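Local coordinates for protein VMS1 (Saccharomyces cerevisiae, PDB 5WHG), which cleaves polypeptidyl-tRNAs downstream of the ribosome-associated quality control pathway, releasing incompletely synthesized polypeptides for degradation, at residues Ser160-Phe165 and Leu176-Lys180; Cys46-Met51 and His62-His68; Leu300-Glu304 and Asn329-Asn333. All coordinates share one frame; numbering follows the deposited sequence.

Contact 1 (Ser160-Phe165 and Leu176-Lys180); sequences SPYIYF and LAIYK
Lys-180 N gives its hydrogen to Pro-161 O over 2.8 Å, almost straight at 173°, and this bond closes the open end of a beta hairpin. Strands 162-166 and 176-179 run antiparallel as the inner pair of a four-stranded sheet, flanked by strand 36-37 beyond the first and strand 365-366 beyond the second. Ile-163 with Ile-178 and Phe-165 with Leu-176 are the hydrogen-bonded pairs, each joined by two backbone bonds; Tyr-162 with Tyr-179 and Tyr-164 with Ala-177 are the non-hydrogen-bonded ones.

Lys-180 then makes a second link with its side chain. CG lies 3.5 Å from Ile-163 CG1, the two side chains crossing at about a right angle, and a bend at chi3 (72°) turns the rest of the lysine along the backbone just before the first strand. That bend brings NZ to 2.8 Å from Ser-160 O, nearly in line with the carbonyl bond.

On the face carrying Ile-163, Phe-165, Leu-176 and Ile-178, Ile-178 CG2 sits at the edge of the Phe-165 ring, 3.8 Å from CE1. Leu-195 of helix 191-198 touches both of these side chains.

The tyrosines pack differently. The Tyr-162 ring is sandwiched between Pro-161 CG and Ala-177 CB on opposite faces, with the alanine methyl 4.0 Å from its CG. It also runs side by side with the Tyr-179 ring, centroids 4.8 Å apart and planes at 46°. Their hydroxyls find separate hydrogen-bond partners toward the C-terminal end of the chain, Lys-365 NZ for Tyr-162 and Glu-360 OE1 for Tyr-179. At the heart of this pair, Tyr-162 CE1 lies over one face of the Tyr-179 ring, 3.4 Å from its CE1.

Contact 2 (Cys46-Met51 and His62-His68); sequences CSVCQM and HYQTDYH. With ZN (zinc ion), chain B.
Cys-46 and Cys-49 meet His-62 and His-68 around one zinc ion, the Cys2His2 site of the C2H2 zinc finger. The sulfurs come from the turn 46-51, and the imidazoles from 62-68, which runs into helix 66-76.

His-62 is the side chain to follow. Its CB points toward the turn, and with CG anti to the backbone N (chi1 165°) the ring reaches in among the ligands. CG lies beneath the Met-51 methyl, a selenomethionine in this model: CE stands 3.9 Å from CG and close to the ring normal, a CH-pi contact over the centre of the face. CD2 faces Cys-46 CB at 4.0 Å, at the edge of the ring. On the other branch, ND1 donates to Thr-65 OG1 over 2.9 Å, although the hydroxyl sits somewhat out of the ring plane. CE1 passes near Cys-49 SG, which also lies at the ring's edge. At the tip, NE2 binds zinc at 2.6 Å.

The remaining ligands are Cys-46 SG at 2.4 Å from zinc, Cys-49 SG at 2.3 Å and His-68 ND1 at 1.9 Å. Tyr-63 CD1 lies over one face of the His-68 ring. Thr-65, the N-cap of the helix, also accepts from His-68 N, so one hydroxyl steadies the first histidine and the backbone of the second.

No hydrogen bond crosses between the two segments. Their polar union runs entirely through the metal, the histidines using different ring nitrogens, and the two sulfurs probably bind as thiolates that offset the zinc charge.

Contact 3 (Leu300-Glu304 and Asn329-Asn333); sequences LKDWE and NTVLN
Leu-300 meets all three of the residues Thr-330, Val-331 and Leu-332, and so begins the packing of the end of helix 292-302 against the loop that follows helix 320-323, within the VLRF1 domain. Its CB lies 4.0 Å from Val-331 CG2, while CD1 extends to Leu-332 CD1 at 4.3 Å and also borders Thr-330 OG1. The same valine methyl rests 3.5 Å from Leu-300 O, a carbonyl that takes a weak bond from Trp-303 N as the helix ends.

Lys-301 contributes mostly its backbone: its CA is 4.0 Å from Val-331 CG1, and its aliphatic chain passes alongside that methyl. Lys-301 O accepts from Glu-304 N, carrying the chain through a tight bend into helix 304-308.

Glu-304 starts that next helix. With CG anti to the backbone N (chi1 176°) and the chain extended beyond it, the carboxylate is carried back alongside Val-331, and CD stands 3.7 Å from CG1. Val-331 therefore puts its two methyls to different use, CG2 on the helix end and CG1 between Lys-301 and Glu-304; Leu-307 adds a further apolar neighbour. Replacing Val-331 with an alanine would probably open a gap between Leu-300 and Glu-304 and leave the loop with little grip on the helix end.

The loop is shaped from within by an ST turn, in which Thr-330 OG1 accepts from Leu-332 N at 3.0 Å while also hydrogen bonding to Phe-326 O. Across the contact there is neither a hydrogen bond nor a salt bridge, so helix end and loop are held by van der Waals packing, much of it valine methyls against backbone and side-chain atoms, with the lysine and glutamate beside Val-331 CG1.

From the N terminus, contact 2 comes first: 46-51 and 62-68 close the partly unmodelled zinc-finger loop and lead into helix 66-76. After a long gap in the model, contact 1 closes the hairpin between strands 162-166 and 176-179, whose turn is also incomplete. Contact 3 comes last and spans a longer excursion, 24 residues that include strand 313-316 of the mixed sheet. The three follow in series, none nested in or crossing another. They do not touch, with centres about 28 to 33 Å apart; contacts 1 and 3 lie on opposite sides of the chain's centre. Contact 2 joins the finger's two halves, contact 1 pairs the antiparallel sheet's central strands, and contact 3 ties helix 292-302 to the loop before strand 339-340.

Contact 1 (Ser160-Phe165 and Leu176-Lys180)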
loop_
_atom_site.group_PDB
_atom_site.type_symbol
_atom_site.label_atom_id
_atom_site.label_comp_id
_atom_site.label_asym_id
_atom_site.label_seq_id
_atom_site.Cartn_x
_atom_site.Cartn_y
_atom_site.Cartn_z
ATOM N N SER A 160 -17.351 -3.219 -11.580
ATOM C CA SER A 160 -16.066 -2.652 -11.981
ATOM C C SER A 160 -15.145 -2.342 -10.799
ATOM O O SER A 160 -15.576 -1.761 -9.798
ATOM C CB SER A 160 -16.269 -1.372 -12.789
ATOM O OG SER A 160 -15.019 -0.734 -13.011
ATOM N N PRO A 161 -13.865 -2.699 -10.940
ATOM C CA PRO A 161 -12.904 -2.486 -9.847
ATOM C C PRO A 161 -12.403 -1.061 -9.710
ATOM O O PRO A 161 -11.695 -0.777 -8.733
ATOM C CB PRO A 161 -11.746 -3.411 -10.230
ATOM C CG PRO A 161 -11.771 -3.384 -11.734
ATOM C CD PRO A 161 -13.235 -3.321 -12.117
ATOM N N TYR A 162 -12.728 -0.166 -10.644
ATOM C CA TYR A 162 -12.124 1.159 -10.705
ATOM C C TYR A 162 -13.118 2.266 -10.388
ATOM O O TYR A 162 -14.339 2.094 -10.405
ATOM C CB TYR A 162 -11.548 1.457 -12.087
ATOM C CG TYR A 162 -10.463 0.556 -12.588
ATOM C CD1 TYR A 162 -9.267 0.420 -11.894
ATOM C CD2 TYR A 162 -10.605 -0.104 -13.810
ATOM C CE1 TYR A 162 -8.260 -0.384 -12.377
ATOM C CE2 TYR A 162 -9.609 -0.902 -14.302
ATOM C CZ TYR A 162 -8.440 -1.044 -13.583
ATOM O OH TYR A 162 -7.450 -1.858 -14.076
ATOM N N ILE A 163 -12.537 3.435 -10.145
ATOM C CA ILE A 163 -13.226 4.713 -10.086
ATOM C C ILE A 163 -12.545 5.613 -11.109
ATOM O O ILE A 163 -11.326 5.510 -11.305
ATOM C CB ILE A 163 -13.170 5.290 -8.653
ATOM C CG1 ILE A 163 -14.201 4.586 -7.770
ATOM C CG2 ILE A 163 -13.351 6.792 -8.628
ATOM C CD1 ILE A 163 -14.296 5.148 -6.382
ATOM N N TYR A 164 -13.333 6.448 -11.801
ATOM C CA TYR A 164 -12.864 7.193 -12.970
ATOM C C TYR A 164 -12.948 8.696 -12.756
ATOM O O TYR A 164 -13.880 9.194 -12.110
ATOM C CB TYR A 164 -13.668 6.835 -14.217
ATOM C CG TYR A 164 -13.740 5.357 -14.492
ATOM C CD1 TYR A 164 -12.711 4.708 -15.150
ATOM C CD2 TYR A 164 -14.842 4.610 -14.098
ATOM C CE1 TYR A 164 -12.766 3.351 -15.405
ATOM C CE2 TYR A 164 -14.910 3.254 -14.354
ATOM C CZ TYR A 164 -13.861 2.626 -15.007
ATOM O OH TYR A 164 -13.908 1.274 -15.267
ATOM N N PHE A 165 -11.973 9.410 -13.319
ATOM C CA PHE A 165 -11.988 10.864 -13.389
ATOM C C PHE A 165 -11.759 11.321 -14.832
ATOM O O PHE A 165 -11.237 10.576 -15.671
ATOM C CB PHE A 165 -10.927 11.489 -12.466
ATOM C CG PHE A 165 -11.073 11.099 -11.030
ATOM C CD1 PHE A 165 -10.443 9.958 -10.537
ATOM C CD2 PHE A 165 -11.848 11.859 -10.166
ATOM C CE1 PHE A 165 -10.581 9.584 -9.206
ATOM C CE2 PHE A 165 -11.996 11.486 -8.828
ATOM C CZ PHE A 165 -11.354 10.347 -8.349
ATOM N N LEU A 176 -8.888 8.900 -16.289
ATOM C CA LEU A 176 -7.948 8.357 -15.319
ATOM C C LEU A 176 -8.683 7.444 -14.348
ATOM O O LEU A 176 -9.731 7.816 -13.806
ATOM C CB LEU A 176 -7.224 9.480 -14.577
ATOM C CG LEU A 176 -6.190 10.219 -15.440
ATOM C CD1 LEU A 176 -5.912 11.611 -14.911
ATOM C CD2 LEU A 176 -4.889 9.435 -15.522
ATOM N N ALA A 177 -8.137 6.248 -14.146
ATOM C CA ALA A 177 -8.760 5.213 -13.333
ATOM C C ALA A 177 -7.907 4.938 -12.103
ATOM O O ALA A 177 -6.673 4.962 -12.181
ATOM C CB ALA A 177 -8.946 3.924 -14.138
ATOM N N ILE A 178 -8.575 4.687 -10.971
ATOM C CA ILE A 178 -7.929 4.350 -9.704
ATOM C C ILE A 178 -8.697 3.195 -9.057
ATOM O O ILE A 178 -9.927 3.123 -9.162
ATOM C CB ILE A 178 -7.870 5.579 -8.769
ATOM C CG1 ILE A 178 -7.137 5.252 -7.468
ATOM C CG2 ILE A 178 -9.267 6.066 -8.428
ATOM C CD1 ILE A 178 -6.900 6.475 -6.598
ATOM N N TYR A 179 -7.975 2.284 -8.396
ATOM C CA TYR A 179 -8.601 1.083 -7.833
ATOM C C TYR A 179 -9.493 1.415 -6.637
ATOM O O TYR A 179 -9.063 2.102 -5.701
ATOM C CB TYR A 179 -7.545 0.070 -7.397
ATOM C CG TYR A 179 -7.017 -0.815 -8.488
ATOM C CD1 TYR A 179 -7.793 -1.827 -9.014
ATOM C CD2 TYR A 179 -5.733 -0.654 -8.980
ATOM C CE1 TYR A 179 -7.317 -2.656 -10.020
ATOM C CE2 TYR A 179 -5.240 -1.476 -9.995
ATOM C CZ TYR A 179 -6.040 -2.477 -10.512
ATOM O OH TYR A 179 -5.565 -3.305 -11.519
ATOM N N LYS A 180 -10.725 0.887 -6.653
ATOM C CA LYS A 180 -11.661 1.118 -5.551
ATOM C C LYS A 180 -11.114 0.604 -4.226
ATOM O O LYS A 180 -11.389 1.191 -3.169
ATOM C CB LYS A 180 -13.005 0.451 -5.848
ATOM C CG LYS A 180 -13.863 1.180 -6.857
ATOM C CD LYS A 180 -14.824 0.245 -7.582
ATOM C CE LYS A 180 -15.953 -0.235 -6.690
ATOM N NZ LYS A 180 -17.018 -0.906 -7.497
#

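Contact 2 (Cys46-Met51 and His62-His68)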
loop_
_atom_site.group_PDB
_atom_site.type_symbol
_atom_site.label_atom_id
_atom_site.label_comp_id
_atom_site.label_asym_id
_atom_site.label_seq_id
_atom_site.Cartn_x
_atom_site.Cartn_y
_atom_site.Cartn_z
ATOM N N CYS A 46 8.123 19.695 9.033
ATOM C CA CYS A 46 8.114 18.278 9.381
ATOM C C CYS A 46 7.699 18.026 10.825
ATOM O O CYS A 46 8.349 18.482 11.765
ATOM C CB CYS A 46 9.474 17.642 9.159
ATOM S SG CYS A 46 9.445 15.941 9.739
ATOM N N SER A 47 6.620 17.265 10.989
ATOM C CA SER A 47 6.035 17.076 12.310
ATOM C C SER A 47 6.735 15.973 13.090
ATOM O O SER A 47 6.797 16.036 14.324
ATOM C CB SER A 47 4.546 16.768 12.164
ATOM O OG SER A 47 4.322 15.989 10.992
ATOM N N VAL A 48 7.275 14.971 12.393
ATOM C CA VAL A 48 7.903 13.844 13.073
ATOM C C VAL A 48 9.341 14.146 13.478
ATOM O O VAL A 48 9.901 13.436 14.321
ATOM C CB VAL A 48 7.831 12.589 12.187
ATOM C CG1 VAL A 48 8.835 12.668 11.065
ATOM C CG2 VAL A 48 8.053 11.351 13.014
ATOM N N CYS A 49 9.948 15.193 12.918
ATOM C CA CYS A 49 11.288 15.621 13.293
ATOM C C CYS A 49 11.296 16.865 14.164
ATOM O O CYS A 49 12.351 17.199 14.709
ATOM C CB CYS A 49 12.133 15.894 12.043
ATOM S SG CYS A 49 12.207 14.527 10.858
ATOM N N GLN A 50 10.159 17.554 14.301
ATOM C CA GLN A 50 10.081 18.848 14.987
ATOM C C GLN A 50 11.046 19.856 14.357
ATOM O O GLN A 50 11.708 20.637 15.050
ATOM C CB GLN A 50 10.333 18.697 16.491
ATOM C CG GLN A 50 9.476 17.619 17.168
ATOM C CD GLN A 50 9.739 17.490 18.670
ATOM O OE1 GLN A 50 10.016 18.477 19.360
ATOM N NE2 GLN A 50 9.649 16.265 19.180
HETATM N N MSE A 51 11.104 19.849 13.024
HETATM C CA MSE A 51 12.113 20.596 12.275
HETATM C C MSE A 51 11.553 21.309 11.029
HETATM O O MSE A 51 11.129 20.671 10.063
HETATM C CB MSE A 51 13.244 19.637 11.890
HETATM C CG MSE A 51 14.265 20.143 10.888
HETATM SE SE MSE A 51 15.374 18.624 10.352
HETATM C CE MSE A 51 15.972 19.227 8.592
ATOM N N HIS A 62 13.745 18.152 2.482
ATOM C CA HIS A 62 13.913 17.246 3.615
ATOM C C HIS A 62 12.797 16.216 3.638
ATOM O O HIS A 62 11.929 16.259 4.494
ATOM C CB HIS A 62 13.947 18.036 4.933
ATOM C CG HIS A 62 13.755 17.194 6.160
ATOM N ND1 HIS A 62 14.483 16.050 6.404
ATOM C CD2 HIS A 62 12.887 17.313 7.195
ATOM C CE1 HIS A 62 14.089 15.514 7.546
ATOM N NE2 HIS A 62 13.117 16.257 8.042
ATOM N N TYR A 63 12.797 15.284 2.695
ATOM C CA TYR A 63 11.739 14.283 2.705
ATOM C C TYR A 63 12.237 12.987 2.090
ATOM O O TYR A 63 11.640 11.920 2.284
ATOM C CB TYR A 63 10.492 14.799 1.977
ATOM C CG TYR A 63 9.413 15.274 2.928
ATOM C CD1 TYR A 63 8.494 14.393 3.446
ATOM C CD2 TYR A 63 9.329 16.607 3.319
ATOM C CE1 TYR A 63 7.517 14.817 4.325
ATOM C CE2 TYR A 63 8.353 17.034 4.207
ATOM C CZ TYR A 63 7.451 16.130 4.702
ATOM O OH TYR A 63 6.468 16.533 5.577
ATOM N N GLN A 64 13.329 13.085 1.335
ATOM C CA GLN A 64 14.070 11.925 0.874
ATOM C C GLN A 64 15.367 11.741 1.648
ATOM O O GLN A 64 16.106 10.785 1.381
ATOM C CB GLN A 64 14.350 12.034 -0.631
ATOM C CG GLN A 64 13.755 10.896 -1.449
ATOM C CD GLN A 64 13.900 11.105 -2.946
ATOM O OE1 GLN A 64 12.945 11.482 -3.624
ATOM N NE2 GLN A 64 15.094 10.854 -3.469
ATOM N N THR A 65 15.655 12.629 2.602
ATOM C CA THR A 65 16.808 12.456 3.476
ATOM C C THR A 65 16.660 11.185 4.300
ATOM O O THR A 65 15.554 10.811 4.699
ATOM C CB THR A 65 16.957 13.660 4.410
ATOM O OG1 THR A 65 15.866 13.680 5.334
ATOM C CG2 THR A 65 16.957 14.957 3.625
ATOM N N ASP A 66 17.782 10.516 4.557
ATOM C CA ASP A 66 17.733 9.336 5.409
ATOM C C ASP A 66 17.375 9.686 6.846
ATOM O O ASP A 66 16.951 8.802 7.596
ATOM C CB ASP A 66 19.066 8.590 5.374
ATOM C CG ASP A 66 19.352 7.972 4.021
ATOM O OD1 ASP A 66 18.403 7.434 3.406
ATOM O OD2 ASP A 66 20.522 8.032 3.573
ATOM N N TYR A 67 17.530 10.950 7.245
ATOM C CA TYR A 67 17.141 11.347 8.593
ATOM C C TYR A 67 15.631 11.258 8.774
ATOM O O TYR A 67 15.141 10.575 9.682
ATOM C CB TYR A 67 17.630 12.758 8.886
ATOM C CG TYR A 67 17.414 13.180 10.316
ATOM C CD1 TYR A 67 18.092 12.558 11.352
ATOM C CD2 TYR A 67 16.549 14.218 10.629
ATOM C CE1 TYR A 67 17.905 12.952 12.659
ATOM C CE2 TYR A 67 16.361 14.622 11.931
ATOM C CZ TYR A 67 17.036 13.984 12.942
ATOM O OH TYR A 67 16.841 14.389 14.241
ATOM N N HIS A 68 14.878 11.944 7.906
ATOM C CA HIS A 68 13.424 11.865 7.949
ATOM C C HIS A 68 12.925 10.426 7.941
ATOM O O HIS A 68 11.916 10.116 8.581
ATOM C CB HIS A 68 12.821 12.624 6.769
ATOM C CG HIS A 68 11.323 12.595 6.734
ATOM N ND1 HIS A 68 10.543 13.526 7.388
ATOM C CD2 HIS A 68 10.461 11.738 6.133
ATOM C CE1 HIS A 68 9.268 13.247 7.188
ATOM N NE2 HIS A 68 9.190 12.166 6.430
HETATM ZN ZN ZN B . 11.215 14.639 8.753
#

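Contact 3 (Leu300-Glu304 and Asn329-Asn333)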
loop_
_atom_site.group_PDB
_atom_site.type_symbol
_atom_site.label_atom_id
_atom_site.label_comp_id
_atom_site.label_asym_id
_atom_site.label_seq_id
_atom_site.Cartn_x
_atom_site.Cartn_y
_atom_site.Cartn_z
ATOM N N LEU A 300 3.953 -10.919 11.843
ATOM C CA LEU A 300 2.847 -10.006 12.134
ATOM C C LEU A 300 3.013 -9.368 13.508
ATOM O O LEU A 300 2.881 -8.148 13.650
ATOM C CB LEU A 300 1.499 -10.723 12.023
ATOM C CG LEU A 300 1.143 -11.241 10.634
ATOM C CD1 LEU A 300 -0.277 -11.788 10.580
ATOM C CD2 LEU A 300 1.362 -10.165 9.595
ATOM N N LYS A 301 3.328 -10.175 14.527
ATOM C CA LYS A 301 3.666 -9.612 15.833
ATOM C C LYS A 301 4.849 -8.660 15.717
ATOM O O LYS A 301 4.819 -7.546 16.251
ATOM C CB LYS A 301 3.953 -10.732 16.842
ATOM C CG LYS A 301 4.490 -10.260 18.207
ATOM C CD LYS A 301 3.398 -9.931 19.237
ATOM C CE LYS A 301 2.828 -11.197 19.846
ATOM N NZ LYS A 301 1.737 -10.916 20.850
ATOM N N ASP A 302 5.873 -9.048 14.968
ATOM C CA ASP A 302 7.034 -8.178 14.839
ATOM C C ASP A 302 6.666 -6.809 14.257
ATOM O O ASP A 302 7.275 -5.797 14.622
ATOM C CB ASP A 302 8.083 -8.883 13.994
ATOM C CG ASP A 302 9.468 -8.413 14.290
ATOM O OD1 ASP A 302 9.617 -7.224 14.669
ATOM O OD2 ASP A 302 10.403 -9.233 14.133
ATOM N N TRP A 303 5.661 -6.751 13.382
ATOM C CA TRP A 303 5.278 -5.516 12.714
ATOM C C TRP A 303 4.017 -4.904 13.299
ATOM O O TRP A 303 3.475 -3.958 12.723
ATOM C CB TRP A 303 5.086 -5.749 11.211
ATOM C CG TRP A 303 6.336 -6.038 10.467
ATOM C CD1 TRP A 303 7.618 -5.960 10.938
ATOM C CD2 TRP A 303 6.431 -6.486 9.112
ATOM N NE1 TRP A 303 8.517 -6.315 9.940
ATOM C CE2 TRP A 303 7.812 -6.651 8.815
ATOM C CE3 TRP A 303 5.490 -6.764 8.116
ATOM C CZ2 TRP A 303 8.263 -7.065 7.562
ATOM C CZ3 TRP A 303 5.944 -7.165 6.857
ATOM C CH2 TRP A 303 7.318 -7.313 6.592
ATOM N N GLU A 304 3.551 -5.415 14.430
ATOM C CA GLU A 304 2.324 -4.932 15.062
ATOM C C GLU A 304 2.215 -3.409 15.145
ATOM O O GLU A 304 1.132 -2.881 14.840
ATOM C CB GLU A 304 2.227 -5.611 16.439
ATOM C CG GLU A 304 1.071 -5.193 17.360
ATOM C CD GLU A 304 1.005 -6.081 18.620
ATOM O OE1 GLU A 304 -0.099 -6.559 18.973
ATOM O OE2 GLU A 304 2.068 -6.327 19.241
ATOM N N ASN A 329 -5.838 -16.029 15.569
ATOM C CA ASN A 329 -5.127 -15.817 16.833
ATOM C C ASN A 329 -3.837 -15.013 16.633
ATOM O O ASN A 329 -2.774 -15.360 17.153
ATOM C CB ASN A 329 -4.841 -17.158 17.515
ATOM C CG ASN A 329 -4.651 -17.026 19.006
ATOM O OD1 ASN A 329 -5.282 -16.185 19.644
ATOM N ND2 ASN A 329 -3.781 -17.859 19.573
ATOM N N THR A 330 -3.938 -13.921 15.873
ATOM C CA THR A 330 -2.768 -13.095 15.584
ATOM C C THR A 330 -2.958 -11.670 16.099
ATOM O O THR A 330 -3.716 -11.439 17.046
ATOM C CB THR A 330 -2.481 -13.076 14.077
ATOM O OG1 THR A 330 -3.453 -12.269 13.413
ATOM C CG2 THR A 330 -2.557 -14.466 13.495
ATOM N N VAL A 331 -2.257 -10.703 15.492
ATOM C CA VAL A 331 -2.502 -9.296 15.812
ATOM C C VAL A 331 -3.477 -8.630 14.842
ATOM O O VAL A 331 -3.870 -7.477 15.075
ATOM C CB VAL A 331 -1.186 -8.488 15.861
ATOM C CG1 VAL A 331 -0.210 -9.115 16.854
ATOM C CG2 VAL A 331 -0.556 -8.359 14.491
ATOM N N LEU A 332 -3.883 -9.317 13.768
ATOM C CA LEU A 332 -4.987 -8.873 12.923
ATOM C C LEU A 332 -6.276 -9.544 13.369
ATOM O O LEU A 332 -6.299 -10.740 13.671
ATOM C CB LEU A 332 -4.731 -9.202 11.452
ATOM C CG LEU A 332 -3.451 -8.571 10.903
ATOM C CD1 LEU A 332 -3.244 -8.878 9.419
ATOM C CD2 LEU A 332 -3.443 -7.078 11.173
ATOM N N ASN A 333 -7.350 -8.777 13.405
ATOM C CA ASN A 333 -8.653 -9.343 13.705
ATOM C C ASN A 333 -9.405 -9.612 12.414
ATOM O O ASN A 333 -9.331 -8.830 11.458
ATOM C CB ASN A 333 -9.449 -8.417 14.615
ATOM C CG ASN A 333 -8.670 -8.042 15.862
ATOM O OD1 ASN A 333 -8.457 -6.857 16.145
ATOM N ND2 ASN A 333 -8.200 -9.060 16.598
#